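Local coordinates for protein endo-1,4-beta-xylanase C (Paenibacillus barcinonensis, PDB 4XUO) that binds xylan through this CBM22 module, part of a multidomain endo-xylanase that hydrolyses internal beta-1,4-xylosidic linkages of xylan, at residues T49-A54 against A142-L147; N69-I74 against Q122-Y127; E73-V78 against E150-L155; L89-E94 against L135-T140; R95-G100 against Y127-S132. All coordinates share one frame; numbering follows the deposited sequence.

Contact 1. Residues T49-A54 against A142-L147; sequences TGRTEA and AKAAYL
Arg51 reaches across to the 142-147 segment and holds its guanidinium between two oxygens: Tyr146 OH over one face and Ala142 O over the other. CG beside the backbone N (chi1 -68°) and an extended chi2 bring CD within 3.2 Å of Ala144 O, and the bend at chi3 then turns the guanidinium. From the guanidinium edge, Arg51 NH1 gives an almost straight hydrogen bond to Ala144 O (3.0 Å, 172°). Tyr146 crosses the arginine at about a right angle, the ring and guanidinium planes 48° apart. Although Tyr146 OH comes within 3.0 Å of Arg51 NE, the angle is too poor for a hydrogen bond; NE instead serves Asn56 O, and the hydroxyl bonds to Leu137 O. Asp141 O also accepts from Arg51 NH1, and Ser139 O from NH2, fastening the guanidinium to several carbonyls. Farther along, Thr49 CG2 meets Ala145 CB at 4.0 Å. The contact thus ties the loop between strands 45-49 and 57-61 to the connection leading from strand 132-139 into strand 146-157.

Contact 2. Residues N69-I74 against Q122-Y127; sequences NEVVEI and QGQYSY
Val72 and Tyr125 form a hydrogen-bonded antiparallel pair, with Val72 N to Tyr125 O at 2.8 Å and Tyr125 N to Val72 O at 2.9 Å. Ile74 and Gly123 repeat the pattern two residues on, and Asn69 N adds a bond to Tyr127 O (3.0 Å). Between the Asn69 and Val72 bonds, a water accepts from Tyr127 N and donates to Glu70 O. On one face, the Glu73 carboxylate lies between two glutamines: OE1 receives a weak bond from Gln124 NE2 (3.5 Å), while the Gln122 amide, its plane turned 51° from the carboxylate, merely packs against CG and CD. An alanine at Glu73 would probably leave the Gln124 amide without this acceptor and the Gln122 amide without its packing surface. On the other face, Tyr125 CB packs beside Ile74 CD1 (4.0 Å) and Val72 CG2 (4.1 Å), while the tyrosine hydroxyl bonds to Asp105. Pairing of this kind, polar on one side and apolar on the other, is characteristic of a beta-sandwich, here a CBM22 jelly roll.

Contact 3. Residues E73-V78 against E150-L155; sequences EISGYV and EFQIRL
Ser75 and Gln152 face each other across the strands and share a water that three groups grip: it donates to Glu73 O (3.0 Å), accepts from Gln152 NE2 (3.0 Å) and bonds to Ser75 OG. A second water joins Ser75 OG to Glu150 O, donating to the carbonyl. Ser75 OG sits between the backbone N and the carbonyl carbon (chi1 61°), which brings it to both waters. This polar row lines one face of an antiparallel ladder in the beta-sandwich of the CBM22 jelly roll, where strand 71-80 runs beside the second part of strand 146-157. Four backbone bonds join the hydrogen-bonded pairs Glu73-Arg154 and Ser75-Gln152, the shortest from Glu73 N to Arg154 O at 2.8 Å. The Arg154 guanidinium reaches Gly8 O by a weak bond. The chain turns a corner at Glu150, beside the calcium site to which Asp149 belongs; the Glu150 side chain is about 5 Å from the ion, and its CB packs on Tyr77 CD1, whose ring stacks with Tyr40. The opposite face is apolar. There Ile74 and Ile153 lie side by side, their CG1 atoms 4.2 Å apart, and Phe151 points its ring the same way; it also meets Trp24 edge to face. Ile74 presents CG2 obliquely to that Phe151 ring, 3.6 Å from CE1.

Contact 4. Residues L89-E94 against L135-T140; sequences LKFTVE and LYLEST
Strands 87-96 and 132-139 pair here in a buried antiparallel contact, Thr92 facing Tyr136 and Lys90 facing Glu138, within the second sheet of the jelly roll. Two backbone bonds close each pair. On their face, Thr92 lies against the Tyr136 ring in a CH-pi contact, CB 4.2 Å from the ring centroid and 22° off its normal. Glu138 CG stands between the backbone N and the carbonyl carbon (chi1 62°) and the chain then extends, carrying OE1 to Thr92 OG1, modelled at 2.5 Å, so short that its length is doubtful. Arg27 makes a cation-pi contact with Tyr136. An alanine at Tyr136 would probably leave Thr92 and Arg27 without their aromatic partner and open a gap on this face, which as in other CBM22 modules is probably the xylan-binding side. The other face is oily: Leu137 CD1 lies over the Phe91 ring, 4.1 Å from CE1, and Leu135 CD1 meets Val93 CG2 at 3.9 Å. These pack on strands 71-80, 119-125 and 146-157 of the facing sheet.

Contact 5. Residues R95-G100 against Y127-S132; sequences RRDGNG and YEQGSS. Unlike the reference sequence in segment 95-100: Gly98 (reference Arg).
Arg95 reaches from the end of strand 87-96 over the 127-132 loop, at the edge of the jelly roll where a type I turn from Asp97 to Gly100 reverses the chain. Its CB and CG pass Ser132 O, at 4.0 and 3.9 Å. With CG anti to the backbone N (chi1 173°) and chi2 extended, CD comes to rest against Tyr127 CB (3.6 Å); a bend at chi3 turns the guanidinium. NE forms a salt bridge with Asp105, and at the tip NH1 donates to Gln129 O (2.9 Å), the oxygen lying 24° out of the guanidinium plane. The backbones add Arg96 N to Ser132 O and Ser131 N to Arg96 O. Gly130 must be bare, since a CB would collide with Arg96 O and with the preceding carbonyl. Within the turn, Asp97 OD1 accepts from Asn99 N in an Asx turn; Gly98, which replaces a reference arginine, lies between them. Arg96, extended from CG to NE, sets its NH1 so that Ser132 OG lies in the guanidinium plane, 3.1 Å away.

All five contacts belong to one CBM22 jelly roll, and none involves a helix. Contacts 2 and 3 share Glu73 and Ile74, so strand 71-80 is flanked by strands 119-125 and 146-157 in one sheet; their centres are about 10 Å apart. Contact 4 lies in the facing sheet, and its leucines and Phe91 meet Ile74, Val78 and Phe151 across the core. Contact 5 continues strand 87-96 beyond contact 4 at one end of the sandwich, whereas contact 1, about 28 Å from contact 5 between centres, lies at the other. Along the chain, contacts 2, 4 and 5 are nested within the loop closed by contact 1, while contact 3 crosses it, interlocking distant sequence segments into one compact module.

Contact 1. Residues T49-A54 against A142-L147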
# COMPACT_ATOMS: atom_id res chain seq x y z
N THR A 49 8.20 7.88 7.41
CA THR A 49 8.66 8.11 8.78
C THR A 49 7.69 8.99 9.57
O THR A 49 6.78 9.62 9.00
CB THR A 49 10.03 8.82 8.79
OG1 THR A 49 9.93 10.07 8.10
CG2 THR A 49 11.11 7.94 8.17
N GLY A 50 7.90 9.07 10.88
CA GLY A 50 7.11 9.96 11.73
C GLY A 50 5.79 9.41 12.21
O GLY A 50 4.90 10.16 12.64
N ARG A 51 5.63 8.09 12.11
CA ARG A 51 4.45 7.43 12.61
C ARG A 51 4.41 7.50 14.14
O ARG A 51 5.42 7.21 14.78
CB ARG A 51 4.40 5.97 12.12
CG ARG A 51 4.17 5.87 10.62
CD ARG A 51 4.15 4.44 10.07
NE ARG A 51 2.97 3.70 10.54
CZ ARG A 51 2.96 2.77 11.50
NH1 ARG A 51 4.05 2.37 12.13
NH2 ARG A 51 1.82 2.21 11.82
N THR A 52 3.27 7.94 14.68
CA THR A 52 2.97 7.87 16.11
C THR A 52 1.77 7.00 16.51
O THR A 52 1.68 6.61 17.68
CB THR A 52 2.76 9.28 16.71
OG1 THR A 52 1.82 10.01 15.91
CG2 THR A 52 4.05 10.01 16.72
N GLU A 53 0.86 6.68 15.58
CA GLU A 53 -0.30 5.79 15.82
C GLU A 53 -0.30 4.67 14.76
O GLU A 53 0.06 4.91 13.63
CB GLU A 53 -1.64 6.54 15.71
CG GLU A 53 -1.88 7.70 16.67
CD GLU A 53 -1.52 9.06 16.09
OE1 GLU A 53 -1.65 9.28 14.86
OE2 GLU A 53 -1.10 9.94 16.89
N ALA A 54 -0.80 3.49 15.14
CA ALA A 54 -0.78 2.28 14.29
C ALA A 54 -1.54 2.40 12.97
O ALA A 54 -1.20 1.75 11.99
CB ALA A 54 -1.29 1.10 15.09
N ALA A 142 3.24 1.09 16.37
CA ALA A 142 2.83 2.47 16.12
C ALA A 142 3.95 3.43 15.71
O ALA A 142 3.67 4.51 15.20
CB ALA A 142 2.11 3.02 17.36
N LYS A 143 5.20 3.05 15.96
CA LYS A 143 6.37 3.88 15.65
C LYS A 143 7.26 3.34 14.54
O LYS A 143 8.19 4.01 14.13
CB LYS A 143 7.20 4.08 16.91
CG LYS A 143 6.57 5.03 17.91
CD LYS A 143 7.54 5.42 19.01
CE LYS A 143 7.43 6.91 19.35
NZ LYS A 143 7.84 7.80 18.22
N ALA A 144 7.00 2.14 14.02
CA ALA A 144 7.77 1.65 12.89
C ALA A 144 7.82 2.63 11.71
O ALA A 144 6.83 3.31 11.39
CB ALA A 144 7.24 0.29 12.43
N ALA A 145 9.00 2.69 11.10
CA ALA A 145 9.21 3.37 9.83
C ALA A 145 9.61 2.33 8.82
O ALA A 145 10.26 1.32 9.15
CB ALA A 145 10.29 4.44 9.95
N TYR A 146 9.19 2.53 7.57
CA TYR A 146 9.32 1.51 6.57
C TYR A 146 9.25 2.02 5.16
O TYR A 146 8.79 3.15 4.91
CB TYR A 146 8.27 0.39 6.79
CG TYR A 146 6.84 0.85 7.09
CD1 TYR A 146 5.95 1.20 6.07
CD2 TYR A 146 6.39 0.93 8.41
CE1 TYR A 146 4.66 1.60 6.36
CE2 TYR A 146 5.09 1.32 8.71
CZ TYR A 146 4.23 1.67 7.70
OH TYR A 146 2.94 2.09 8.00
N LEU A 147 9.73 1.17 4.26
CA LEU A 147 9.87 1.45 2.84
C LEU A 147 8.98 0.53 1.99
O LEU A 147 8.76 -0.63 2.35
CB LEU A 147 11.32 1.19 2.39
CG LEU A 147 12.38 1.97 3.15
CD1 LEU A 147 13.72 1.27 3.10
CD2 LEU A 147 12.50 3.38 2.63

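Contact 2. Residues N69-I74 against Q122-Y127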
# COMPACT_ATOMS: atom_id res chain seq x y z
N ASN A 69 -17.14 -4.90 -8.12
CA ASN A 69 -17.05 -6.35 -8.40
C ASN A 69 -15.80 -6.81 -9.16
O ASN A 69 -15.67 -8.01 -9.45
CB ASN A 69 -18.35 -6.86 -9.07
CG ASN A 69 -19.58 -6.72 -8.19
OD1 ASN A 69 -19.56 -7.03 -6.98
ND2 ASN A 69 -20.65 -6.24 -8.78
N GLU A 70 -14.89 -5.90 -9.51
CA GLU A 70 -13.63 -6.30 -10.14
C GLU A 70 -12.81 -7.01 -9.08
O GLU A 70 -12.77 -6.57 -7.95
CB GLU A 70 -12.86 -5.10 -10.68
CG GLU A 70 -13.53 -4.38 -11.85
CD GLU A 70 -12.68 -3.28 -12.47
OE1 GLU A 70 -12.07 -2.47 -11.74
OE2 GLU A 70 -12.62 -3.22 -13.72
N VAL A 71 -12.20 -8.15 -9.44
CA VAL A 71 -11.18 -8.75 -8.56
C VAL A 71 -9.80 -8.29 -9.00
O VAL A 71 -9.41 -8.48 -10.16
CB VAL A 71 -11.25 -10.27 -8.57
CG1 VAL A 71 -10.18 -10.85 -7.66
CG2 VAL A 71 -12.63 -10.73 -8.11
N VAL A 72 -9.07 -7.66 -8.07
CA VAL A 72 -7.70 -7.21 -8.35
C VAL A 72 -6.67 -7.86 -7.42
O VAL A 72 -7.02 -8.46 -6.41
CB VAL A 72 -7.56 -5.66 -8.28
CG1 VAL A 72 -8.58 -5.01 -9.21
CG2 VAL A 72 -7.76 -5.16 -6.86
N GLU A 73 -5.42 -7.78 -7.83
CA GLU A 73 -4.28 -8.30 -7.05
C GLU A 73 -3.27 -7.17 -6.75
O GLU A 73 -2.73 -6.54 -7.67
CB GLU A 73 -3.60 -9.45 -7.81
CG GLU A 73 -2.61 -10.29 -6.99
CD GLU A 73 -2.37 -11.65 -7.65
OE1 GLU A 73 -2.89 -12.66 -7.13
OE2 GLU A 73 -1.76 -11.68 -8.75
N ILE A 74 -3.04 -6.94 -5.44
CA ILE A 74 -2.23 -5.86 -4.91
C ILE A 74 -0.95 -6.46 -4.36
O ILE A 74 -1.01 -7.39 -3.56
CB ILE A 74 -2.96 -5.09 -3.79
CG1 ILE A 74 -4.28 -4.54 -4.35
CG2 ILE A 74 -2.11 -3.94 -3.24
CD1 ILE A 74 -5.21 -3.91 -3.33
N GLN A 122 1.34 -9.40 -0.72
CA GLN A 122 0.41 -9.63 -1.83
C GLN A 122 -0.92 -10.15 -1.32
O GLN A 122 -0.97 -11.00 -0.41
CB GLN A 122 1.02 -10.58 -2.86
CG GLN A 122 0.15 -10.74 -4.10
CD GLN A 122 0.86 -11.47 -5.25
OE1 GLN A 122 1.60 -12.45 -5.05
NE2 GLN A 122 0.62 -11.01 -6.44
N GLY A 123 -2.00 -9.65 -1.89
CA GLY A 123 -3.31 -10.19 -1.65
C GLY A 123 -4.29 -9.73 -2.73
O GLY A 123 -4.07 -8.68 -3.37
N GLN A 124 -5.36 -10.51 -2.91
CA GLN A 124 -6.48 -10.09 -3.75
C GLN A 124 -7.47 -9.17 -3.02
O GLN A 124 -7.58 -9.17 -1.78
CB GLN A 124 -7.15 -11.30 -4.35
CG GLN A 124 -6.29 -11.91 -5.42
CD GLN A 124 -6.94 -13.06 -6.11
OE1 GLN A 124 -8.13 -13.32 -5.90
NE2 GLN A 124 -6.16 -13.80 -6.89
N TYR A 125 -8.17 -8.35 -3.79
CA TYR A 125 -9.17 -7.46 -3.24
C TYR A 125 -10.32 -7.25 -4.24
O TYR A 125 -10.10 -7.25 -5.47
CB TYR A 125 -8.51 -6.10 -2.91
CG TYR A 125 -9.50 -5.10 -2.37
CD1 TYR A 125 -9.97 -5.19 -1.09
CD2 TYR A 125 -10.04 -4.11 -3.18
CE1 TYR A 125 -10.90 -4.31 -0.59
CE2 TYR A 125 -10.99 -3.23 -2.70
CZ TYR A 125 -11.41 -3.34 -1.39
OH TYR A 125 -12.35 -2.50 -0.87
N SER A 126 -11.51 -7.06 -3.68
CA SER A 126 -12.72 -6.65 -4.39
C SER A 126 -13.72 -6.05 -3.41
O SER A 126 -13.67 -6.31 -2.21
CB SER A 126 -13.36 -7.85 -5.07
OG SER A 126 -13.81 -8.83 -4.14
N TYR A 127 -14.68 -5.31 -3.94
CA TYR A 127 -15.79 -4.81 -3.14
C TYR A 127 -17.10 -4.89 -3.92
O TYR A 127 -17.09 -4.83 -5.17
CB TYR A 127 -15.55 -3.37 -2.68
CG TYR A 127 -15.70 -2.33 -3.76
CD1 TYR A 127 -14.72 -2.14 -4.74
CD2 TYR A 127 -16.83 -1.53 -3.81
CE1 TYR A 127 -14.88 -1.18 -5.74
CE2 TYR A 127 -16.99 -0.58 -4.81
CZ TYR A 127 -16.02 -0.40 -5.76
OH TYR A 127 -16.23 0.56 -6.77
O HOH W 1 -13.95 -4.56 -6.68

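Contact 3. Residues E73-V78 against E150-L155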
# COMPACT_ATOMS: atom_id res chain seq x y z
N GLU A 73 -5.42 -7.78 -7.83
CA GLU A 73 -4.28 -8.30 -7.05
C GLU A 73 -3.27 -7.17 -6.75
O GLU A 73 -2.73 -6.54 -7.67
CB GLU A 73 -3.60 -9.45 -7.81
CG GLU A 73 -2.61 -10.29 -6.99
CD GLU A 73 -2.37 -11.65 -7.65
OE1 GLU A 73 -2.89 -12.66 -7.13
OE2 GLU A 73 -1.76 -11.68 -8.75
N ILE A 74 -3.04 -6.94 -5.44
CA ILE A 74 -2.23 -5.86 -4.91
C ILE A 74 -0.95 -6.46 -4.36
O ILE A 74 -1.01 -7.39 -3.56
CB ILE A 74 -2.96 -5.09 -3.79
CG1 ILE A 74 -4.28 -4.54 -4.35
CG2 ILE A 74 -2.11 -3.94 -3.24
CD1 ILE A 74 -5.21 -3.91 -3.33
N SER A 75 0.19 -5.96 -4.82
CA SER A 75 1.49 -6.46 -4.36
C SER A 75 2.56 -5.40 -4.27
O SER A 75 2.51 -4.33 -4.91
CB SER A 75 1.98 -7.56 -5.29
OG SER A 75 2.15 -7.02 -6.60
N GLY A 76 3.58 -5.70 -3.47
CA GLY A 76 4.70 -4.79 -3.28
C GLY A 76 5.73 -5.38 -2.34
O GLY A 76 5.48 -6.41 -1.69
N TYR A 77 6.91 -4.77 -2.34
CA TYR A 77 8.03 -5.20 -1.49
C TYR A 77 8.31 -4.14 -0.44
O TYR A 77 8.28 -2.93 -0.71
CB TYR A 77 9.26 -5.46 -2.33
CG TYR A 77 9.08 -6.64 -3.24
CD1 TYR A 77 8.33 -6.52 -4.42
CD2 TYR A 77 9.62 -7.86 -2.93
CE1 TYR A 77 8.17 -7.62 -5.25
CE2 TYR A 77 9.45 -8.95 -3.77
CZ TYR A 77 8.73 -8.81 -4.92
OH TYR A 77 8.55 -9.89 -5.76
N VAL A 78 8.53 -4.60 0.79
CA VAL A 78 8.66 -3.72 1.93
C VAL A 78 9.88 -4.12 2.76
O VAL A 78 10.30 -5.28 2.72
CB VAL A 78 7.40 -3.71 2.84
CG1 VAL A 78 6.17 -3.19 2.09
CG2 VAL A 78 7.08 -5.09 3.38
N GLU A 150 8.33 -1.33 -5.93
CA GLU A 150 7.75 -2.25 -6.92
C GLU A 150 6.31 -2.57 -6.56
O GLU A 150 5.92 -3.72 -6.44
CB GLU A 150 8.60 -3.52 -7.10
CG GLU A 150 9.87 -3.27 -7.88
CD GLU A 150 9.62 -2.88 -9.33
OE1 GLU A 150 9.44 -3.80 -10.17
OE2 GLU A 150 9.61 -1.67 -9.63
N PHE A 151 5.53 -1.52 -6.35
CA PHE A 151 4.11 -1.65 -6.05
C PHE A 151 3.33 -1.87 -7.34
O PHE A 151 3.63 -1.25 -8.36
CB PHE A 151 3.60 -0.42 -5.30
CG PHE A 151 2.12 -0.45 -5.02
CD1 PHE A 151 1.60 -1.19 -3.98
CD2 PHE A 151 1.25 0.29 -5.80
CE1 PHE A 151 0.24 -1.23 -3.73
CE2 PHE A 151 -0.11 0.27 -5.57
CZ PHE A 151 -0.63 -0.48 -4.53
N GLN A 152 2.35 -2.78 -7.30
CA GLN A 152 1.55 -3.12 -8.49
C GLN A 152 0.11 -3.51 -8.15
O GLN A 152 -0.14 -4.14 -7.13
CB GLN A 152 2.23 -4.28 -9.24
CG GLN A 152 1.56 -4.74 -10.52
CD GLN A 152 2.32 -5.92 -11.16
OE1 GLN A 152 3.31 -5.71 -11.84
NE2 GLN A 152 1.89 -7.13 -10.91
N ILE A 153 -0.82 -3.16 -9.03
CA ILE A 153 -2.18 -3.65 -8.94
C ILE A 153 -2.50 -4.21 -10.34
O ILE A 153 -2.34 -3.49 -11.32
CB ILE A 153 -3.19 -2.53 -8.60
CG1 ILE A 153 -2.85 -1.88 -7.25
CG2 ILE A 153 -4.59 -3.08 -8.62
CD1 ILE A 153 -3.86 -0.85 -6.76
N ARG A 154 -2.96 -5.46 -10.38
CA ARG A 154 -3.28 -6.20 -11.62
C ARG A 154 -4.75 -6.64 -11.56
O ARG A 154 -5.28 -7.01 -10.52
CB ARG A 154 -2.32 -7.42 -11.76
CG ARG A 154 -2.52 -8.26 -13.01
CD ARG A 154 -1.77 -9.59 -12.91
NE ARG A 154 -0.33 -9.38 -12.95
CZ ARG A 154 0.39 -9.33 -14.07
NH1 ARG A 154 -0.17 -9.48 -15.27
NH2 ARG A 154 1.70 -9.13 -13.98
N LEU A 155 -5.44 -6.60 -12.69
CA LEU A 155 -6.81 -7.10 -12.75
C LEU A 155 -6.77 -8.61 -12.88
O LEU A 155 -6.12 -9.16 -13.80
CB LEU A 155 -7.54 -6.49 -13.96
CG LEU A 155 -9.06 -6.77 -14.07
CD1 LEU A 155 -9.92 -6.24 -12.93
CD2 LEU A 155 -9.54 -6.19 -15.39
O HOH W 2 0.11 -7.19 -8.47
O HOH W 3 4.68 -6.11 -7.04

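Contact 4. Residues L89-E94 against L135-T140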
# COMPACT_ATOMS: atom_id res chain seq x y z
N LEU A 89 3.58 -5.86 8.96
CA LEU A 89 3.02 -4.87 8.02
C LEU A 89 1.92 -5.53 7.20
O LEU A 89 2.06 -6.68 6.79
CB LEU A 89 4.08 -4.35 7.03
CG LEU A 89 4.92 -3.16 7.49
CD1 LEU A 89 5.64 -3.49 8.78
CD2 LEU A 89 5.90 -2.77 6.39
N LYS A 90 0.86 -4.78 6.92
CA LYS A 90 -0.18 -5.27 5.99
C LYS A 90 -0.79 -4.14 5.20
O LYS A 90 -0.70 -2.97 5.64
CB LYS A 90 -1.30 -5.99 6.75
CG LYS A 90 -2.17 -5.14 7.65
CD LYS A 90 -3.20 -5.99 8.39
CE LYS A 90 -4.44 -5.17 8.67
NZ LYS A 90 -5.29 -5.78 9.70
N PHE A 91 -1.44 -4.48 4.09
CA PHE A 91 -2.29 -3.52 3.37
C PHE A 91 -3.75 -3.57 3.84
O PHE A 91 -4.30 -4.63 4.01
CB PHE A 91 -2.32 -3.85 1.88
CG PHE A 91 -1.03 -3.57 1.15
CD1 PHE A 91 -0.57 -2.28 0.98
CD2 PHE A 91 -0.35 -4.61 0.50
CE1 PHE A 91 0.59 -2.03 0.27
CE2 PHE A 91 0.79 -4.35 -0.23
CZ PHE A 91 1.27 -3.06 -0.33
N THR A 92 -4.41 -2.41 3.97
CA THR A 92 -5.82 -2.33 4.33
C THR A 92 -6.49 -1.33 3.36
O THR A 92 -5.85 -0.42 2.88
CB THR A 92 -5.93 -1.78 5.78
OG1 THR A 92 -5.28 -2.71 6.66
CG2 THR A 92 -7.37 -1.60 6.22
N VAL A 93 -7.75 -1.57 3.01
CA VAL A 93 -8.57 -0.60 2.24
C VAL A 93 -9.68 -0.03 3.14
O VAL A 93 -10.52 -0.75 3.66
CB VAL A 93 -9.15 -1.24 0.95
CG1 VAL A 93 -10.03 -0.23 0.19
CG2 VAL A 93 -8.01 -1.68 0.04
N GLU A 94 -9.64 1.28 3.33
CA GLU A 94 -10.71 2.03 3.97
C GLU A 94 -11.72 2.43 2.88
O GLU A 94 -11.36 3.08 1.91
CB GLU A 94 -10.09 3.27 4.61
CG GLU A 94 -11.04 4.33 5.09
CD GLU A 94 -10.26 5.47 5.73
OE1 GLU A 94 -9.78 6.35 5.00
OE2 GLU A 94 -10.09 5.45 6.95
N LEU A 135 -6.35 2.86 -0.07
CA LEU A 135 -5.36 1.83 0.33
C LEU A 135 -4.30 2.46 1.23
O LEU A 135 -3.82 3.56 0.97
CB LEU A 135 -4.69 1.27 -0.93
CG LEU A 135 -3.57 0.24 -0.71
CD1 LEU A 135 -4.19 -1.00 -0.14
CD2 LEU A 135 -2.92 -0.07 -2.07
N TYR A 136 -3.92 1.77 2.29
CA TYR A 136 -2.79 2.19 3.10
C TYR A 136 -2.00 1.00 3.62
O TYR A 136 -2.52 -0.11 3.74
CB TYR A 136 -3.17 3.17 4.23
CG TYR A 136 -4.14 2.69 5.28
CD1 TYR A 136 -5.49 2.58 5.00
CD2 TYR A 136 -3.71 2.38 6.58
CE1 TYR A 136 -6.38 2.17 5.95
CE2 TYR A 136 -4.59 1.98 7.54
CZ TYR A 136 -5.94 1.87 7.24
OH TYR A 136 -6.84 1.47 8.20
N LEU A 137 -0.73 1.27 3.93
CA LEU A 137 0.20 0.25 4.46
C LEU A 137 0.47 0.60 5.93
O LEU A 137 0.97 1.69 6.21
CB LEU A 137 1.47 0.28 3.61
CG LEU A 137 2.66 -0.58 4.04
CD1 LEU A 137 2.33 -2.08 3.94
CD2 LEU A 137 3.89 -0.26 3.21
N GLU A 138 0.14 -0.33 6.83
CA GLU A 138 0.12 -0.08 8.27
C GLU A 138 0.80 -1.20 9.04
O GLU A 138 0.89 -2.35 8.56
CB GLU A 138 -1.33 0.08 8.80
CG GLU A 138 -2.25 -1.14 8.63
CD GLU A 138 -3.65 -0.97 9.28
OE1 GLU A 138 -4.64 -1.53 8.76
OE2 GLU A 138 -3.75 -0.25 10.32
N SER A 139 1.21 -0.84 10.25
CA SER A 139 1.80 -1.78 11.22
C SER A 139 1.17 -1.60 12.58
O SER A 139 0.83 -0.47 12.98
CB SER A 139 3.31 -1.54 11.35
OG SER A 139 3.91 -2.52 12.22
N THR A 140 1.02 -2.71 13.30
CA THR A 140 0.52 -2.66 14.68
C THR A 140 1.56 -1.99 15.59
O THR A 140 1.20 -1.50 16.67
CB THR A 140 0.17 -4.07 15.24
OG1 THR A 140 1.34 -4.87 15.29
CG2 THR A 140 -0.88 -4.76 14.38

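Contact 5. Residues R95-G100 against Y127-S132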
# COMPACT_ATOMS: atom_id res chain seq x y z
N ARG A 95 -12.97 1.99 3.04
CA ARG A 95 -14.02 2.04 2.01
C ARG A 95 -15.28 2.76 2.55
O ARG A 95 -15.71 2.49 3.66
CB ARG A 95 -14.38 0.61 1.58
CG ARG A 95 -15.57 0.51 0.61
CD ARG A 95 -15.71 -0.86 -0.06
NE ARG A 95 -15.79 -1.89 0.96
CZ ARG A 95 -16.92 -2.25 1.59
NH1 ARG A 95 -18.10 -1.75 1.26
NH2 ARG A 95 -16.86 -3.15 2.55
N ARG A 96 -15.84 3.68 1.79
CA ARG A 96 -17.21 4.13 2.06
C ARG A 96 -18.17 3.19 1.37
O ARG A 96 -18.10 3.06 0.15
CB ARG A 96 -17.45 5.52 1.52
CG ARG A 96 -16.94 6.60 2.39
CD ARG A 96 -17.42 7.93 1.87
NE ARG A 96 -17.01 9.02 2.74
CZ ARG A 96 -15.77 9.49 2.83
NH1 ARG A 96 -14.78 8.97 2.10
NH2 ARG A 96 -15.50 10.49 3.65
N ASP A 97 -19.08 2.59 2.13
CA ASP A 97 -20.00 1.63 1.54
C ASP A 97 -21.17 2.36 0.86
O ASP A 97 -21.19 3.59 0.82
CB ASP A 97 -20.43 0.56 2.56
CG ASP A 97 -21.31 1.10 3.68
OD1 ASP A 97 -21.91 2.18 3.55
OD2 ASP A 97 -21.42 0.40 4.69
N GLY A 98 -22.12 1.60 0.31
CA GLY A 98 -23.35 2.15 -0.26
C GLY A 98 -24.10 3.21 0.55
O GLY A 98 -24.72 4.10 -0.04
N ASN A 99 -24.07 3.10 1.87
CA ASN A 99 -24.72 4.07 2.76
C ASN A 99 -23.79 5.23 3.19
O ASN A 99 -24.17 6.01 4.09
CB ASN A 99 -25.22 3.37 4.02
CG ASN A 99 -26.22 2.25 3.72
OD1 ASN A 99 -26.08 1.13 4.22
ND2 ASN A 99 -27.22 2.56 2.90
N GLY A 100 -22.58 5.32 2.61
CA GLY A 100 -21.56 6.26 3.09
C GLY A 100 -20.84 5.89 4.38
O GLY A 100 -20.07 6.69 4.93
N TYR A 127 -14.68 -5.31 -3.94
CA TYR A 127 -15.79 -4.81 -3.14
C TYR A 127 -17.10 -4.89 -3.92
O TYR A 127 -17.09 -4.83 -5.17
CB TYR A 127 -15.55 -3.37 -2.68
CG TYR A 127 -15.70 -2.33 -3.76
CD1 TYR A 127 -14.72 -2.14 -4.74
CD2 TYR A 127 -16.83 -1.53 -3.81
CE1 TYR A 127 -14.88 -1.18 -5.74
CE2 TYR A 127 -16.99 -0.58 -4.81
CZ TYR A 127 -16.02 -0.40 -5.76
OH TYR A 127 -16.23 0.56 -6.77
N GLU A 128 -18.19 -4.93 -3.17
CA GLU A 128 -19.55 -5.08 -3.75
C GLU A 128 -20.35 -3.80 -3.79
O GLU A 128 -21.23 -3.64 -4.65
CB GLU A 128 -20.34 -6.11 -2.96
CG GLU A 128 -19.66 -7.47 -2.82
CD GLU A 128 -20.44 -8.41 -1.91
OE1 GLU A 128 -19.98 -8.67 -0.78
OE2 GLU A 128 -21.52 -8.87 -2.33
N GLN A 129 -20.12 -2.91 -2.83
CA GLN A 129 -20.81 -1.61 -2.78
C GLN A 129 -19.85 -0.55 -2.25
O GLN A 129 -19.05 -0.84 -1.38
CB GLN A 129 -22.04 -1.70 -1.86
CG GLN A 129 -21.78 -2.33 -0.50
CD GLN A 129 -22.94 -2.22 0.50
OE1 GLN A 129 -23.62 -3.20 0.80
NE2 GLN A 129 -23.15 -1.04 1.03
N GLY A 130 -19.96 0.68 -2.76
CA GLY A 130 -19.16 1.78 -2.24
C GLY A 130 -18.83 2.92 -3.17
O GLY A 130 -18.93 2.80 -4.41
N SER A 131 -18.41 4.05 -2.59
CA SER A 131 -18.14 5.26 -3.37
C SER A 131 -16.69 5.76 -3.38
O SER A 131 -16.29 6.48 -4.30
CB SER A 131 -19.02 6.42 -2.86
OG SER A 131 -18.74 6.73 -1.50
N SER A 132 -15.93 5.41 -2.34
CA SER A 132 -14.55 5.78 -2.21
C SER A 132 -13.74 4.61 -1.64
O SER A 132 -14.24 3.85 -0.82
CB SER A 132 -14.39 7.02 -1.30
OG SER A 132 -14.61 6.69 0.04